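Local coordinates for VgrG protein (Vibrio cholerae, PDB 4DTH) that probably cross-links host-cell actin as a toxin effector, through an actin cross-linking domain that binds ATP and magnesium, at residues Thr119-Gln124 with His149-Gly154; Ser207-Leu212 with Lys296-His301; Glu276-Thr281 with Glu351-Pro356. All coordinates share one frame; numbering follows the deposited sequence.

How the contacts relate
The three contacts are spread across the actin cross-linking domain. Contacts 1 and 2 lie on opposite sides of the chain's centre, about 57 Å apart between centres, and contact 3 is central, its centre about 31 Å from that of contact 1 and about 27 Å from that of contact 2. Contact 1 packs helix 101-124 on strand 150-153 and precedes the other two in sequence. Contact 2 crosses helices 204-212 and 292-307, whereas contact 3 pairs strand 277-279 with strand 343-352. The segments of contacts 2 and 3 alternate along the chain, which passes between the helical region and the ATP- and magnesium-binding centre more than once, strand 277-279 leading on to helix 292-307.

Contact 1 of 3, residues Thr119-Gln124 with His149-Gly154; sequences TTHIDQ and HVIAAG
I122 lays its branched side chain against A153, with its CD1 3.7 Å from A153 CB and its CG2 3.6 Å from A153 N. This is helix-on-strand packing within the alpha-beta fold: the last turn of helix 101-124 crosses strand 150-153 almost perpendicularly, the two short axes making an angle of 86° and approaching to 7.7 Å. The backbones come nearest where I122 CA lies 5.5 Å from A153 CA. I122 puts its CG1 between the backbone N and the carbonyl carbon, the crowded position (chi1 62°), while CG2, beside the backbone N, turns to the strand.

One residue earlier, H121 carries CG anti to its backbone N (chi1 -173°), and its ring crosses the I151 side chain at about a right angle. I151 CB meets two atoms of this ring, H121 CD2 at 3.6 Å and H121 NE2 at 3.8 Å. H121 NE2 is satisfied, donating to the carbonyl oxygen of Q128. Q128 also exchanges a backbone hydrogen bond with I151, so the loop after the helix ties H121 and I151 together, and A153 N is bound by N126 OD1 of the same loop. On its other side the strand pairs antiparallel with strand 34-38.

The touching residues are all buried, and direct contact between the two segments is by van der Waals packing, with 197 Å² of surface hidden. The H121 and I122 footprints join at I151 CG2, which lies 4.0 Å from I122 CG2.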
# COMPACT_ATOMS: atom_id res chain seq x y z
N THR A 119 -16.53 1.44 -19.84
CA THR A 119 -17.25 0.47 -20.69
C THR A 119 -17.74 1.17 -21.97
O THR A 119 -17.56 0.63 -23.06
CB THR A 119 -18.38 -0.23 -19.89
OG1 THR A 119 -17.81 -0.88 -18.75
CG2 THR A 119 -19.16 -1.25 -20.74
N THR A 120 -18.32 2.38 -21.84
CA THR A 120 -18.77 3.16 -23.00
C THR A 120 -17.56 3.65 -23.79
O THR A 120 -17.57 3.58 -25.02
CB THR A 120 -19.68 4.32 -22.53
OG1 THR A 120 -20.82 3.74 -21.89
CG2 THR A 120 -20.15 5.21 -23.67
N HIS A 121 -16.49 4.11 -23.09
CA HIS A 121 -15.28 4.64 -23.72
C HIS A 121 -14.61 3.65 -24.67
O HIS A 121 -14.28 4.03 -25.78
CB HIS A 121 -14.28 5.14 -22.66
CG HIS A 121 -13.10 5.86 -23.26
ND1 HIS A 121 -13.16 7.20 -23.57
CD2 HIS A 121 -11.87 5.38 -23.60
CE1 HIS A 121 -11.96 7.51 -24.06
NE2 HIS A 121 -11.16 6.45 -24.10
N ILE A 122 -14.44 2.40 -24.27
CA ILE A 122 -13.82 1.39 -25.15
C ILE A 122 -14.75 0.95 -26.31
O ILE A 122 -14.29 0.36 -27.29
CB ILE A 122 -13.27 0.19 -24.36
CG1 ILE A 122 -14.41 -0.56 -23.60
CG2 ILE A 122 -12.10 0.61 -23.45
CD1 ILE A 122 -14.08 -2.03 -23.14
N ASP A 123 -16.05 1.25 -26.18
CA ASP A 123 -17.00 0.92 -27.22
C ASP A 123 -17.00 1.96 -28.32
O ASP A 123 -17.08 1.60 -29.49
CB ASP A 123 -18.41 0.75 -26.64
CG ASP A 123 -19.39 0.12 -27.61
OD1 ASP A 123 -19.10 -1.00 -28.11
OD2 ASP A 123 -20.42 0.74 -27.88
N GLN A 124 -16.89 3.24 -27.97
CA GLN A 124 -16.97 4.29 -28.99
C GLN A 124 -15.74 5.16 -29.18
O GLN A 124 -15.69 5.93 -30.14
CB GLN A 124 -18.18 5.15 -28.73
CG GLN A 124 -18.12 5.91 -27.43
CD GLN A 124 -19.47 6.44 -27.07
OE1 GLN A 124 -20.50 5.77 -27.23
NE2 GLN A 124 -19.49 7.65 -26.54
N HIS A 149 -1.85 9.74 -23.01
CA HIS A 149 -2.29 8.37 -22.73
C HIS A 149 -3.41 7.98 -23.68
O HIS A 149 -4.02 8.85 -24.31
CB HIS A 149 -2.77 8.21 -21.26
CG HIS A 149 -4.17 8.71 -21.01
ND1 HIS A 149 -4.42 10.02 -20.65
CD2 HIS A 149 -5.36 8.05 -21.11
CE1 HIS A 149 -5.73 10.12 -20.54
NE2 HIS A 149 -6.34 8.96 -20.80
N VAL A 150 -3.69 6.68 -23.77
CA VAL A 150 -4.84 6.14 -24.49
C VAL A 150 -5.43 5.02 -23.65
O VAL A 150 -4.70 4.35 -22.91
CB VAL A 150 -4.59 5.69 -25.97
CG1 VAL A 150 -4.21 6.86 -26.86
CG2 VAL A 150 -3.57 4.56 -26.07
N ILE A 151 -6.74 4.82 -23.77
CA ILE A 151 -7.44 3.72 -23.09
C ILE A 151 -7.87 2.76 -24.19
O ILE A 151 -8.48 3.19 -25.17
CB ILE A 151 -8.67 4.24 -22.27
CG1 ILE A 151 -8.25 5.24 -21.16
CG2 ILE A 151 -9.51 3.06 -21.71
CD1 ILE A 151 -7.34 4.65 -20.01
N ALA A 152 -7.58 1.47 -24.02
CA ALA A 152 -7.94 0.46 -25.01
C ALA A 152 -8.50 -0.80 -24.37
O ALA A 152 -8.03 -1.22 -23.31
CB ALA A 152 -6.75 0.11 -25.88
N ALA A 153 -9.50 -1.40 -25.02
CA ALA A 153 -10.16 -2.62 -24.56
C ALA A 153 -9.22 -3.81 -24.52
O ALA A 153 -8.28 -3.89 -25.32
CB ALA A 153 -11.31 -2.94 -25.49
N GLY A 154 -9.50 -4.72 -23.60
CA GLY A 154 -8.74 -5.95 -23.44
C GLY A 154 -7.28 -5.68 -23.16
O GLY A 154 -6.95 -4.91 -22.26

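Contact 2 of 3, residues Ser207-Leu212 with Lys296-His301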
# COMPACT_ATOMS: atom_id res chain seq x y z
N SER A 207 4.72 -8.61 27.29
CA SER A 207 4.97 -9.07 28.66
C SER A 207 6.42 -9.50 28.83
O SER A 207 6.99 -9.30 29.91
CB SER A 207 4.01 -10.20 29.04
OG SER A 207 4.06 -11.26 28.10
N GLN A 208 7.04 -10.03 27.76
CA GLN A 208 8.44 -10.43 27.78
C GLN A 208 9.31 -9.19 28.05
O GLN A 208 10.15 -9.26 28.94
CB GLN A 208 8.84 -11.12 26.46
CG GLN A 208 10.20 -11.82 26.54
CD GLN A 208 10.16 -13.24 27.10
OE1 GLN A 208 11.14 -13.98 27.04
NE2 GLN A 208 9.01 -13.69 27.64
N PHE A 209 9.05 -8.05 27.35
CA PHE A 209 9.84 -6.82 27.55
C PHE A 209 9.74 -6.34 29.01
O PHE A 209 10.74 -5.96 29.60
CB PHE A 209 9.40 -5.70 26.59
CG PHE A 209 10.24 -4.44 26.65
CD1 PHE A 209 11.49 -4.39 26.04
CD2 PHE A 209 9.80 -3.32 27.36
CE1 PHE A 209 12.27 -3.24 26.11
CE2 PHE A 209 10.59 -2.18 27.43
CZ PHE A 209 11.81 -2.14 26.81
N ALA A 210 8.52 -6.37 29.57
CA ALA A 210 8.26 -5.95 30.95
C ALA A 210 9.13 -6.73 31.95
O ALA A 210 9.70 -6.13 32.87
CB ALA A 210 6.78 -6.13 31.27
N SER A 211 9.30 -8.06 31.73
CA SER A 211 10.14 -8.94 32.55
C SER A 211 11.63 -8.59 32.47
O SER A 211 12.32 -8.70 33.48
CB SER A 211 9.96 -10.40 32.12
OG SER A 211 8.63 -10.84 32.31
N LEU A 212 12.11 -8.20 31.27
CA LEU A 212 13.52 -7.86 31.02
C LEU A 212 13.93 -6.52 31.61
O LEU A 212 15.13 -6.28 31.76
CB LEU A 212 13.79 -7.81 29.48
CG LEU A 212 13.36 -8.99 28.61
CD1 LEU A 212 13.57 -8.69 27.15
CD2 LEU A 212 14.14 -10.24 28.94
N LYS A 296 16.39 3.84 23.49
CA LYS A 296 17.68 3.16 23.69
C LYS A 296 17.45 1.78 24.33
O LYS A 296 18.00 0.79 23.85
CB LYS A 296 18.66 4.02 24.51
CG LYS A 296 19.44 5.05 23.68
CD LYS A 296 20.46 5.85 24.52
CE LYS A 296 21.25 6.83 23.69
NZ LYS A 296 22.19 7.65 24.50
N ALA A 297 16.58 1.72 25.37
CA ALA A 297 16.23 0.50 26.10
C ALA A 297 15.51 -0.51 25.20
O ALA A 297 15.84 -1.70 25.23
CB ALA A 297 15.37 0.84 27.31
N VAL A 298 14.56 -0.04 24.36
CA VAL A 298 13.84 -0.90 23.42
C VAL A 298 14.83 -1.51 22.41
O VAL A 298 14.88 -2.73 22.27
CB VAL A 298 12.68 -0.14 22.70
CG1 VAL A 298 12.16 -0.93 21.50
CG2 VAL A 298 11.54 0.17 23.66
N MET A 299 15.61 -0.65 21.72
CA MET A 299 16.56 -1.06 20.68
C MET A 299 17.61 -2.04 21.17
O MET A 299 17.87 -3.04 20.50
CB MET A 299 17.19 0.15 19.97
CG MET A 299 16.17 1.04 19.25
SD MET A 299 14.91 0.16 18.28
CE MET A 299 15.89 -0.63 17.13
N LYS A 300 18.18 -1.77 22.36
CA LYS A 300 19.19 -2.63 22.99
C LYS A 300 18.66 -4.05 23.22
O LYS A 300 19.40 -5.00 23.02
CB LYS A 300 19.70 -2.00 24.30
CG LYS A 300 21.14 -1.49 24.24
CD LYS A 300 21.25 0.00 24.54
CE LYS A 300 22.65 0.56 24.39
NZ LYS A 300 23.00 1.44 25.54
N HIS A 301 17.36 -4.19 23.56
CA HIS A 301 16.73 -5.49 23.82
C HIS A 301 16.31 -6.30 22.59
O HIS A 301 16.04 -7.49 22.72
CB HIS A 301 15.58 -5.34 24.83
CG HIS A 301 16.06 -5.13 26.23
ND1 HIS A 301 16.27 -3.86 26.73
CD2 HIS A 301 16.37 -6.04 27.18
CE1 HIS A 301 16.69 -4.04 27.98
NE2 HIS A 301 16.75 -5.33 28.29
O HOH W 1 17.54 -5.65 30.84
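A297 O accepts a hydrogen bond from H301 ND1 over 2.7 Å with an N-H...O angle of 170°, the oxygen lying in the plane of the imidazole. The edge of F209 only approaches this oxygen, F209 CE1 coming to 4.0 Å from A297 O, near the plane of its own ring. A weak bond from H301 N adds to the grip on this carbonyl. The imidazole is thereby folded back on its own helix, its rotation fixed by a nearly straight bond.

Held this way, H301 offers a ring face to F209. The two aromatic rings make a T-shaped (edge-to-face) pair, with the F209 edge toward the H301 face, centroids 5.7 Å apart and planes at 81°. The F209 and V298 side chains cross at about a right angle, F209 CZ touching V298 CG2 at 3.9 Å.

The pair lies at a crossing of helices 204-212 and 292-307, whose short axes run at 105° and stay 11.5 Å apart, so F209, its CG anti to the backbone N, has to reach across to the backbone of the second helix. Helix 221-245 joins the same core: its F228 meets the F209 ring and also touches H301, and A224 packs on F209.

At the exposed L212, this side chain and that of H301 slide past each other in opposite directions, with L212 CD1 3.9 Å from H301 CD2. A water in the imidazole plane links H301 NE2 to L212 O across the contact, 2.7 Å from each; it donates to L212 O, although it has more acceptors in reach than protons.

Contact 3 of 3, residues Glu276-Thr281 with Glu351-Pro356; sequences EILPRT and EFRTVP. With ATP (adenosine-5'-triphosphate), chain B; SO4 (sulfate ion), chain F.
I277 and F352 lie side by side and point the same way, I277 CD1 reaching F352 CE2 at 3.6 Å while I277 CG2 sits over one face of the phenyl ring. L194 and L195 of helix 190-196 also pack against F352. On the other face of the sheet, L278 and E351 run alongside each other, again in a common direction. E351 is extended, CG anti to the backbone N (chi1 178°), and its carboxylate is carried away from the strand into the ATP pocket.

There R280 crosses it obliquely, with guanidinium and carboxylate planes 86° apart. The nearer approach is of carbon, R280 CD to E351 OE1 at 3.5 Å; the salt bridge from R280 NE to E351 OE1 is long, 3.9 Å, and a water accepting from R280 NE and donating toward E351 OE1 spans the gap. ATP O2G lies over one face of the R280 guanidinium, whose NH1 is bound to H331 O.

The backbone that carries these side chains is an antiparallel pairing of strands 277-279 and 343-352. I277 and F352 form its non-hydrogen-bonded pair; L278 and E351 form the hydrogen-bonded one, L278 N to E351 O and E351 N to L278 O both measuring 2.8 Å. Just past the strand, R353 N donates to E276 O.

E351 also belongs to a magnesium site with E28 and Q174. Its OE2 takes a salt-bridging hydrogen bond from R353 NH1 at 2.8 Å, met on the syn side but 33° out of the carboxylate plane, so that E351 lies between two arginines in a salt-bridge network. The R353 guanidinium turns its edge to a sulfate, probably from the crystallisation liquor, in a two-pronged grip: NH1 to sulfate O4 is 2.9 Å and NH2 to sulfate O2 2.8 Å. N273 OD1 takes R353 NE.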
# COMPACT_ATOMS: atom_id res chain seq x y z
N GLU A 276 0.93 -10.97 4.68
CA GLU A 276 -0.55 -10.97 4.72
C GLU A 276 -1.06 -9.56 5.02
O GLU A 276 -1.79 -8.97 4.21
CB GLU A 276 -1.13 -12.00 5.70
CG GLU A 276 -0.79 -13.44 5.32
CD GLU A 276 -1.37 -14.50 6.24
OE1 GLU A 276 -0.78 -15.60 6.31
OE2 GLU A 276 -2.40 -14.23 6.90
N ILE A 277 -0.66 -9.02 6.17
CA ILE A 277 -0.90 -7.65 6.60
C ILE A 277 0.50 -7.04 6.52
O ILE A 277 1.36 -7.31 7.37
CB ILE A 277 -1.56 -7.55 8.00
CG1 ILE A 277 -2.95 -8.23 7.98
CG2 ILE A 277 -1.66 -6.09 8.44
CD1 ILE A 277 -3.64 -8.45 9.35
N LEU A 278 0.75 -6.30 5.45
CA LEU A 278 2.07 -5.75 5.15
C LEU A 278 2.34 -4.38 5.77
O LEU A 278 1.68 -3.41 5.39
CB LEU A 278 2.24 -5.69 3.61
CG LEU A 278 3.53 -5.08 3.06
CD1 LEU A 278 4.73 -5.98 3.34
CD2 LEU A 278 3.40 -4.81 1.55
N PRO A 279 3.34 -4.25 6.67
CA PRO A 279 3.70 -2.91 7.18
C PRO A 279 4.10 -2.00 6.02
O PRO A 279 4.85 -2.42 5.12
CB PRO A 279 4.88 -3.20 8.11
CG PRO A 279 4.69 -4.65 8.52
CD PRO A 279 4.22 -5.29 7.24
N ARG A 280 3.54 -0.78 5.98
CA ARG A 280 3.81 0.18 4.91
C ARG A 280 4.59 1.39 5.38
O ARG A 280 4.85 2.29 4.59
CB ARG A 280 2.49 0.63 4.24
CG ARG A 280 1.79 -0.45 3.42
CD ARG A 280 2.43 -0.75 2.07
NE ARG A 280 2.47 0.42 1.19
CZ ARG A 280 3.57 1.11 0.90
NH1 ARG A 280 4.73 0.75 1.43
NH2 ARG A 280 3.52 2.15 0.09
N THR A 281 4.94 1.43 6.67
CA THR A 281 5.66 2.57 7.23
C THR A 281 7.03 2.11 7.67
O THR A 281 7.17 1.01 8.21
CB THR A 281 4.84 3.21 8.38
OG1 THR A 281 3.56 3.61 7.87
CG2 THR A 281 5.54 4.44 9.02
N GLU A 351 -0.99 -2.73 4.72
CA GLU A 351 -1.68 -3.16 3.52
C GLU A 351 -2.19 -4.58 3.66
O GLU A 351 -1.41 -5.51 3.90
CB GLU A 351 -0.73 -3.04 2.31
CG GLU A 351 -1.33 -3.51 1.00
CD GLU A 351 -0.37 -3.47 -0.18
OE1 GLU A 351 0.45 -2.53 -0.26
OE2 GLU A 351 -0.50 -4.34 -1.07
N PHE A 352 -3.51 -4.76 3.49
CA PHE A 352 -4.14 -6.08 3.50
C PHE A 352 -4.02 -6.59 2.06
O PHE A 352 -4.71 -6.10 1.17
CB PHE A 352 -5.61 -5.97 3.94
CG PHE A 352 -5.75 -5.68 5.41
CD1 PHE A 352 -5.61 -4.38 5.90
CD2 PHE A 352 -5.99 -6.70 6.32
CE1 PHE A 352 -5.72 -4.11 7.26
CE2 PHE A 352 -6.12 -6.42 7.69
CZ PHE A 352 -5.97 -5.13 8.15
N ARG A 353 -3.10 -7.54 1.85
CA ARG A 353 -2.80 -8.13 0.52
C ARG A 353 -4.04 -8.76 -0.11
O ARG A 353 -4.24 -8.67 -1.32
CB ARG A 353 -1.61 -9.10 0.61
CG ARG A 353 -0.31 -8.40 1.06
CD ARG A 353 0.24 -7.42 0.02
NE ARG A 353 0.74 -8.12 -1.17
CZ ARG A 353 1.12 -7.53 -2.30
NH1 ARG A 353 1.06 -6.21 -2.42
NH2 ARG A 353 1.58 -8.26 -3.31
N THR A 354 -4.87 -9.39 0.73
CA THR A 354 -6.19 -9.91 0.39
C THR A 354 -7.12 -9.18 1.36
O THR A 354 -6.83 -9.13 2.57
CB THR A 354 -6.24 -11.45 0.56
OG1 THR A 354 -5.47 -12.04 -0.47
CG2 THR A 354 -7.67 -12.00 0.49
N VAL A 355 -8.22 -8.59 0.85
CA VAL A 355 -9.15 -7.86 1.72
C VAL A 355 -9.89 -8.88 2.61
O VAL A 355 -10.55 -9.78 2.08
CB VAL A 355 -10.13 -6.94 0.94
CG1 VAL A 355 -11.06 -6.21 1.90
CG2 VAL A 355 -9.37 -5.94 0.06
N PRO A 356 -9.77 -8.77 3.95
CA PRO A 356 -10.48 -9.73 4.82
C PRO A 356 -11.97 -9.41 4.89
O PRO A 356 -12.39 -8.32 4.48
CB PRO A 356 -9.80 -9.53 6.18
CG PRO A 356 -9.40 -8.08 6.18
CD PRO A 356 -9.03 -7.76 4.75
PG ATP B . 3.76 -0.12 -2.98
O1G ATP B . 3.08 -1.18 -2.18
O2G ATP B . 4.99 0.39 -2.27
O3G ATP B . 4.18 -0.62 -4.34
PB ATP B . 2.69 2.43 -3.77
O1B ATP B . 3.95 3.14 -3.48
O2B ATP B . 2.54 2.30 -5.27
O3B ATP B . 2.71 1.07 -3.15
PA ATP B . 1.24 3.98 -1.90
O1A ATP B . 2.47 3.88 -1.08
O2A ATP B . 1.01 5.46 -2.21
O3A ATP B . 1.44 3.24 -3.18
O5' ATP B . 0.01 3.35 -1.07
C5' ATP B . -1.30 3.60 -1.60
C4' ATP B . -2.39 3.11 -0.69
O4' ATP B . -2.24 3.70 0.63
C3' ATP B . -3.79 3.50 -1.15
O3' ATP B . -4.77 2.51 -0.84
C2' ATP B . -4.03 4.79 -0.37
O2' ATP B . -5.39 5.18 -0.30
C1' ATP B . -3.44 4.38 0.96
N9 ATP B . -3.15 5.45 1.91
C8 ATP B . -2.32 6.53 1.72
N7 ATP B . -2.25 7.33 2.76
C5 ATP B . -3.09 6.74 3.69
C6 ATP B . -3.45 7.09 5.01
N6 ATP B . -2.98 8.16 5.66
N1 ATP B . -4.30 6.27 5.67
C2 ATP B . -4.76 5.18 5.05
N3 ATP B . -4.50 4.75 3.82
C4 ATP B . -3.65 5.58 3.18
S SO4 F . 2.60 -5.72 -5.87
O1 SO4 F . 2.30 -5.29 -7.24
O2 SO4 F . 2.27 -7.11 -5.72
O3 SO4 F . 4.01 -5.48 -5.61
O4 SO4 F . 1.82 -4.92 -4.93
O HOH W 2 -4.06 -10.25 3.54
O HOH W 3 -0.55 0.24 0.40